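Local coordinates for diguanylate cyclase/phosphodiesterase-domain containing protein (Thermotoga maritima MSB8, PDB 6KHU) that is a putative diguanylate cyclase of the GGDEF family, whose active members make cyclic di-GMP from GTP; its own activity is inferred, at residues Y18-A23 / M117-A122; G52-E57 / K94-S99. All coordinates share one frame; numbering follows the deposited sequence.

Contact 1 of 2, residues Y18-A23 / M117-A122; sequences YQHQRA and MDLEKA. With ZN (zinc ion), chain B.
H20 reaches from helix 9-26 to L119, in the first turn of helix 119-130, and to M117, a selenomethionine in the loop just before it. Its CB lies 4.0 Å from CD2 of L119. CG stands anti to the backbone N (chi1 -178°), which carries the imidazole away from its own helix. CB of L119 sits over one face of the ring, 4.0 Å from the centroid of the H20 ring and 4° off the normal, a clear CH-pi contact. The two side chains run past each other in opposite directions. ND1 is hydrogen-bonded to the hydroxyl of Y30, and Y112 meets the ring edge-to-face. At the tip, NE2 of H20 gives a weak, bent bond to O of M117, 3.2 Å long with an N-H...O angle of 123°. Water 1 also lies at this edge, 3.2 Å from NE2 of H20, and donates to O of M117 at 2.6 Å. Next to M117 in the chain, OD1 of D118 accepts from N of K121 at 2.9 Å, while OD2 of D118 binds a zinc ion at 1.9 Å. This is a surface contact between two helices of the alpha/beta domain, made where D118 forms the N-cap of helix 119-130.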
loop_
_atom_site.group_PDB
_atom_site.type_symbol
_atom_site.label_atom_id
_atom_site.label_comp_id
_atom_site.label_asym_id
_atom_site.label_seq_id
_atom_site.Cartn_x
_atom_site.Cartn_y
_atom_site.Cartn_z
ATOM N N TYR A 18 -5.498 -4.336 -13.146
ATOM C CA TYR A 18 -4.849 -4.017 -14.415
ATOM C C TYR A 18 -3.341 -4.180 -14.309
ATOM O O TYR A 18 -2.700 -4.769 -15.188
ATOM C CB TYR A 18 -5.182 -2.586 -14.846
ATOM C CG TYR A 18 -6.627 -2.360 -15.216
ATOM C CD1 TYR A 18 -7.457 -3.426 -15.534
ATOM C CD2 TYR A 18 -7.162 -1.074 -15.242
ATOM C CE1 TYR A 18 -8.783 -3.222 -15.861
ATOM C CE2 TYR A 18 -8.492 -0.856 -15.579
ATOM C CZ TYR A 18 -9.295 -1.940 -15.891
ATOM O OH TYR A 18 -10.612 -1.749 -16.231
ATOM N N GLN A 19 -2.747 -3.627 -13.250
ATOM C CA GLN A 19 -1.306 -3.750 -13.071
ATOM C C GLN A 19 -0.894 -5.206 -12.917
ATOM O O GLN A 19 0.165 -5.613 -13.420
ATOM C CB GLN A 19 -0.856 -2.923 -11.864
ATOM C CG GLN A 19 0.576 -3.159 -11.441
ATOM C CD GLN A 19 1.590 -2.924 -12.552
ATOM O OE1 GLN A 19 1.361 -2.147 -13.481
ATOM N NE2 GLN A 19 2.741 -3.580 -12.440
ATOM N N HIS A 20 -1.714 -6.006 -12.216
ATOM C CA HIS A 20 -1.384 -7.419 -12.042
ATOM C C HIS A 20 -1.298 -8.118 -13.391
ATOM O O HIS A 20 -0.384 -8.922 -13.629
ATOM C CB HIS A 20 -2.423 -8.097 -11.133
ATOM C CG HIS A 20 -2.140 -9.539 -10.847
ATOM N ND1 HIS A 20 -1.120 -9.948 -10.011
ATOM C CD2 HIS A 20 -2.757 -10.674 -11.269
ATOM C CE1 HIS A 20 -1.115 -11.271 -9.936
ATOM N NE2 HIS A 20 -2.095 -11.738 -10.693
ATOM N N GLN A 21 -2.214 -7.786 -14.306
ATOM C CA GLN A 21 -2.178 -8.378 -15.640
ATOM C C GLN A 21 -0.953 -7.915 -16.415
ATOM O O GLN A 21 -0.274 -8.723 -17.059
ATOM C CB GLN A 21 -3.448 -8.027 -16.409
ATOM C CG GLN A 21 -3.397 -8.492 -17.843
ATOM C CD GLN A 21 -4.768 -8.555 -18.476
ATOM O OE1 GLN A 21 -5.753 -8.907 -17.821
ATOM N NE2 GLN A 21 -4.840 -8.228 -19.761
ATOM N N ARG A 22 -0.660 -6.614 -16.366
ATOM C CA ARG A 22 0.507 -6.076 -17.063
ATOM C C ARG A 22 1.804 -6.670 -16.524
ATOM O O ARG A 22 2.743 -6.920 -17.289
ATOM C CB ARG A 22 0.534 -4.546 -16.939
ATOM C CG ARG A 22 -0.435 -3.793 -17.851
ATOM C CD ARG A 22 -0.101 -2.291 -17.851
ATOM N NE ARG A 22 -0.166 -1.777 -16.490
ATOM C CZ ARG A 22 -1.225 -1.167 -15.967
ATOM N NH1 ARG A 22 -2.302 -0.921 -16.706
ATOM N NH2 ARG A 22 -1.192 -0.766 -14.710
ATOM N N ALA A 23 1.886 -6.868 -15.204
ATOM C CA ALA A 23 3.071 -7.469 -14.599
ATOM C C ALA A 23 3.281 -8.891 -15.110
ATOM O O ALA A 23 4.399 -9.283 -15.468
ATOM C CB ALA A 23 2.930 -7.458 -13.074
HETATM N N MSE A 117 1.083 -15.291 -6.806
HETATM C CA MSE A 117 0.696 -15.035 -8.183
HETATM C C MSE A 117 -0.813 -14.974 -8.325
HETATM O O MSE A 117 -1.346 -14.574 -9.363
HETATM C CB MSE A 117 1.291 -16.098 -9.080
HETATM C CG MSE A 117 2.745 -15.781 -9.364
HETATM SE SE MSE A 117 3.586 -17.226 -10.303
HETATM C CE MSE A 117 3.073 -16.659 -12.119
ATOM N N ASP A 118 -1.494 -15.343 -7.244
ATOM C CA ASP A 118 -2.947 -15.266 -7.147
ATOM C C ASP A 118 -3.293 -13.983 -6.383
ATOM O O ASP A 118 -3.078 -13.903 -5.167
ATOM C CB ASP A 118 -3.470 -16.525 -6.451
ATOM C CG ASP A 118 -4.989 -16.539 -6.264
ATOM O OD1 ASP A 118 -5.577 -15.497 -5.945
ATOM O OD2 ASP A 118 -5.594 -17.635 -6.377
ATOM N N LEU A 119 -3.859 -12.995 -7.091
ATOM C CA LEU A 119 -4.054 -11.674 -6.497
ATOM C C LEU A 119 -5.103 -11.696 -5.386
ATOM O O LEU A 119 -4.919 -11.050 -4.346
ATOM C CB LEU A 119 -4.429 -10.648 -7.568
ATOM C CG LEU A 119 -4.668 -9.214 -7.053
ATOM C CD1 LEU A 119 -3.447 -8.616 -6.343
ATOM C CD2 LEU A 119 -5.139 -8.306 -8.190
ATOM N N GLU A 120 -6.210 -12.413 -5.575
ATOM C CA GLU A 120 -7.185 -12.440 -4.494
ATOM C C GLU A 120 -6.591 -13.071 -3.240
ATOM O O GLU A 120 -6.905 -12.637 -2.129
ATOM C CB GLU A 120 -8.462 -13.168 -4.911
ATOM C CG GLU A 120 -9.495 -13.175 -3.781
ATOM C CD GLU A 120 -9.772 -11.751 -3.238
ATOM O OE1 GLU A 120 -10.166 -10.862 -4.038
ATOM O OE2 GLU A 120 -9.552 -11.499 -2.018
ATOM N N LYS A 121 -5.686 -14.046 -3.389
ATOM C CA LYS A 121 -5.056 -14.647 -2.212
ATOM C C LYS A 121 -4.142 -13.648 -1.506
ATOM O O LYS A 121 -4.181 -13.528 -0.274
ATOM C CB LYS A 121 -4.270 -15.909 -2.596
ATOM C CG LYS A 121 -3.582 -16.589 -1.401
ATOM C CD LYS A 121 -4.619 -17.076 -0.390
ATOM C CE LYS A 121 -4.066 -18.199 0.484
ATOM N NZ LYS A 121 -3.050 -17.699 1.431
ATOM N N ALA A 122 -3.292 -12.941 -2.266
ATOM C CA ALA A 122 -2.477 -11.878 -1.678
ATOM C C ALA A 122 -3.335 -10.882 -0.905
ATOM O O ALA A 122 -2.979 -10.477 0.207
ATOM C CB ALA A 122 -1.681 -11.151 -2.763
HETATM ZN ZN ZN B . -7.472 -17.661 -5.864
HETATM O O HOH W 1 -3.171 -14.733 -11.245
HETATM O O HOH W 2 -7.499 -17.722 -3.596
#

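Contact 2 of 2, residues G52-E57 / K94-S99; sequences GKILKE and KNHIES. With ZN (zinc ion), chain C.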
loop_
_atom_site.group_PDB
_atom_site.type_symbol
_atom_site.label_atom_id
_atom_site.label_comp_id
_atom_site.label_asym_id
_atom_site.label_seq_id
_atom_site.Cartn_x
_atom_site.Cartn_y
_atom_site.Cartn_z
ATOM N N GLY A 52 -1.673 8.835 4.620
ATOM C CA GLY A 52 -1.960 8.990 3.202
ATOM C C GLY A 52 -0.843 9.701 2.460
ATOM O O GLY A 52 -0.371 9.234 1.416
ATOM N N LYS A 53 -0.387 10.831 3.005
ATOM C CA LYS A 53 0.720 11.558 2.394
ATOM C C LYS A 53 1.988 10.713 2.368
ATOM O O LYS A 53 2.752 10.760 1.396
ATOM C CB LYS A 53 0.971 12.858 3.156
ATOM C CG LYS A 53 0.264 14.082 2.580
ATOM C CD LYS A 53 -0.024 15.092 3.682
ATOM C CE LYS A 53 0.225 16.501 3.216
ATOM N NZ LYS A 53 0.975 17.258 4.256
ATOM N N ILE A 54 2.231 9.945 3.433
ATOM C CA ILE A 54 3.445 9.132 3.516
ATOM C C ILE A 54 3.465 8.100 2.394
ATOM O O ILE A 54 4.483 7.908 1.714
ATOM C CB ILE A 54 3.546 8.460 4.897
ATOM C CG1 ILE A 54 3.929 9.479 5.978
ATOM C CG2 ILE A 54 4.526 7.285 4.853
ATOM C CD1 ILE A 54 3.772 8.933 7.397
ATOM N N LEU A 55 2.336 7.420 2.183
ATOM C CA LEU A 55 2.261 6.430 1.109
ATOM C C LEU A 55 2.326 7.089 -0.260
ATOM O O LEU A 55 2.894 6.515 -1.198
ATOM C CB LEU A 55 0.982 5.602 1.238
ATOM C CG LEU A 55 0.961 4.740 2.494
ATOM C CD1 LEU A 55 -0.407 4.142 2.662
ATOM C CD2 LEU A 55 2.029 3.665 2.435
ATOM N N LYS A 56 1.727 8.274 -0.402
ATOM C CA LYS A 56 1.878 9.027 -1.644
ATOM C C LYS A 56 3.343 9.285 -1.962
ATOM O O LYS A 56 3.729 9.330 -3.137
ATOM C CB LYS A 56 1.128 10.357 -1.561
ATOM C CG LYS A 56 -0.336 10.296 -1.957
ATOM C CD LYS A 56 -0.528 9.633 -3.330
ATOM C CE LYS A 56 0.079 10.442 -4.466
ATOM N NZ LYS A 56 -0.607 10.164 -5.772
ATOM N N GLU A 57 4.171 9.453 -0.930
ATOM C CA GLU A 57 5.595 9.688 -1.143
ATOM C C GLU A 57 6.277 8.507 -1.819
ATOM O O GLU A 57 7.279 8.695 -2.522
ATOM C CB GLU A 57 6.279 9.990 0.195
ATOM C CG GLU A 57 7.612 10.686 0.039
ATOM C CD GLU A 57 8.281 10.973 1.361
ATOM O OE1 GLU A 57 9.527 10.937 1.404
ATOM O OE2 GLU A 57 7.561 11.251 2.352
ATOM N N LYS A 94 7.807 3.012 7.720
ATOM C CA LYS A 94 7.858 2.928 9.183
ATOM C C LYS A 94 8.609 4.113 9.783
ATOM O O LYS A 94 8.153 4.705 10.770
ATOM C CB LYS A 94 8.508 1.607 9.613
ATOM C CG LYS A 94 7.674 0.358 9.243
ATOM C CD LYS A 94 7.936 -0.833 10.177
ATOM C CE LYS A 94 9.310 -1.439 9.927
ATOM N NZ LYS A 94 9.480 -2.765 10.602
ATOM N N ASN A 95 9.745 4.481 9.183
ATOM C CA ASN A 95 10.515 5.641 9.636
ATOM C C ASN A 95 9.688 6.920 9.591
ATOM O O ASN A 95 9.765 7.745 10.507
ATOM C CB ASN A 95 11.773 5.812 8.784
ATOM C CG ASN A 95 12.811 4.732 9.045
ATOM O OD1 ASN A 95 12.674 3.942 9.971
ATOM N ND2 ASN A 95 13.862 4.708 8.227
ATOM N N HIS A 96 8.899 7.114 8.532
ATOM C CA HIS A 96 8.057 8.311 8.476
ATOM C C HIS A 96 6.990 8.286 9.561
ATOM O O HIS A 96 6.731 9.310 10.210
ATOM C CB HIS A 96 7.419 8.457 7.098
ATOM C CG HIS A 96 8.360 8.982 6.056
ATOM N ND1 HIS A 96 9.419 8.243 5.571
ATOM C CD2 HIS A 96 8.418 10.181 5.428
ATOM C CE1 HIS A 96 10.091 8.965 4.690
ATOM N NE2 HIS A 96 9.503 10.146 4.583
ATOM N N ILE A 97 6.347 7.134 9.765
ATOM C CA ILE A 97 5.366 7.030 10.840
ATOM C C ILE A 97 6.049 7.206 12.195
ATOM O O ILE A 97 5.493 7.833 13.105
ATOM C CB ILE A 97 4.599 5.696 10.740
ATOM C CG1 ILE A 97 4.028 5.524 9.329
ATOM C CG2 ILE A 97 3.475 5.643 11.769
ATOM C CD1 ILE A 97 3.232 4.254 9.130
ATOM N N GLU A 98 7.281 6.695 12.335
ATOM C CA GLU A 98 8.041 6.904 13.568
ATOM C C GLU A 98 8.330 8.383 13.787
ATOM O O GLU A 98 8.151 8.909 14.893
ATOM C CB GLU A 98 9.349 6.103 13.539
ATOM C CG GLU A 98 10.259 6.312 14.781
ATOM C CD GLU A 98 11.469 5.369 14.811
ATOM O OE1 GLU A 98 11.463 4.362 14.061
ATOM O OE2 GLU A 98 12.428 5.630 15.583
ATOM N N SER A 99 8.772 9.073 12.735
ATOM C CA SER A 99 9.046 10.499 12.832
ATOM C C SER A 99 7.843 11.301 13.304
ATOM O O SER A 99 8.023 12.402 13.834
ATOM C CB SER A 99 9.518 11.033 11.486
ATOM O OG SER A 99 10.931 11.025 11.421
HETATM ZN ZN ZN C . 10.127 11.529 3.239
#
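A zinc site to which two residues of this chain contribute bridges two helices of the GGDEF-type alpha/beta domain here. E57 comes from helix 41-57 and H96 from helix 86-100. The short segments run nearly antiparallel, at 148°, with their axes 10.2 Å apart. I54 and H96 form the closest backbone pair.

Apolar packing lies beneath the metal. CD1 of I54 touches CB of H96 at 3.7 Å, and CG1 and CG2 of I54 also pack on that CB. The I54 and H96 side chains pass in opposite directions. CD1 of I54 also meets CG1 of I97 at 3.9 Å, and these two side chains cross at about a right angle. I54 further packs on I93 and I100, so the apolar contact continues along helix 86-100.

The polar groups meet at the zinc ion. E57 reaches out in an extended chain, with CG turned opposite its own N (chi1 -161°), and this brings its carboxylate to the imidazole. The carboxylate and ring planes are 79° apart. ND1 of H96 is hydrogen-bonded to O of R92, one turn earlier in the helix. This second-shell bond helps fix the rotation of the ring and directs NE2 to the metal. The positive zinc would probably offset the negative charge of the carboxylate. No hydrogen bond joins the two ligands, although OE2 of E57 is 3.2 Å from NE2 of H96. The ion joins them instead. OE1 of E57 and NE2 of H96 each bind the zinc ion at 2.0 Å, and OE2 of E57 lies farther from the zinc, at 2.7 Å.

The two contacts sit at opposite ends of the domain, about its centre. Their own centres are 25 Å apart and their nearest atoms about 14 Å, so they do not touch. Both segments of contact 2 fall between those of contact 1 in the sequence. The order is 18-23, 52-57, 94-99, 117-122. Each segment belongs to a different helix, and together they sample the four long helices that accompany the mixed sheet. Contact 1 brings together the first and last of these helices, and contact 2 the middle two. Strand 105-112 connects the second segment of contact 2 to that of contact 1. Each of the four helices is thus joined to another far along the chain, around one sheet.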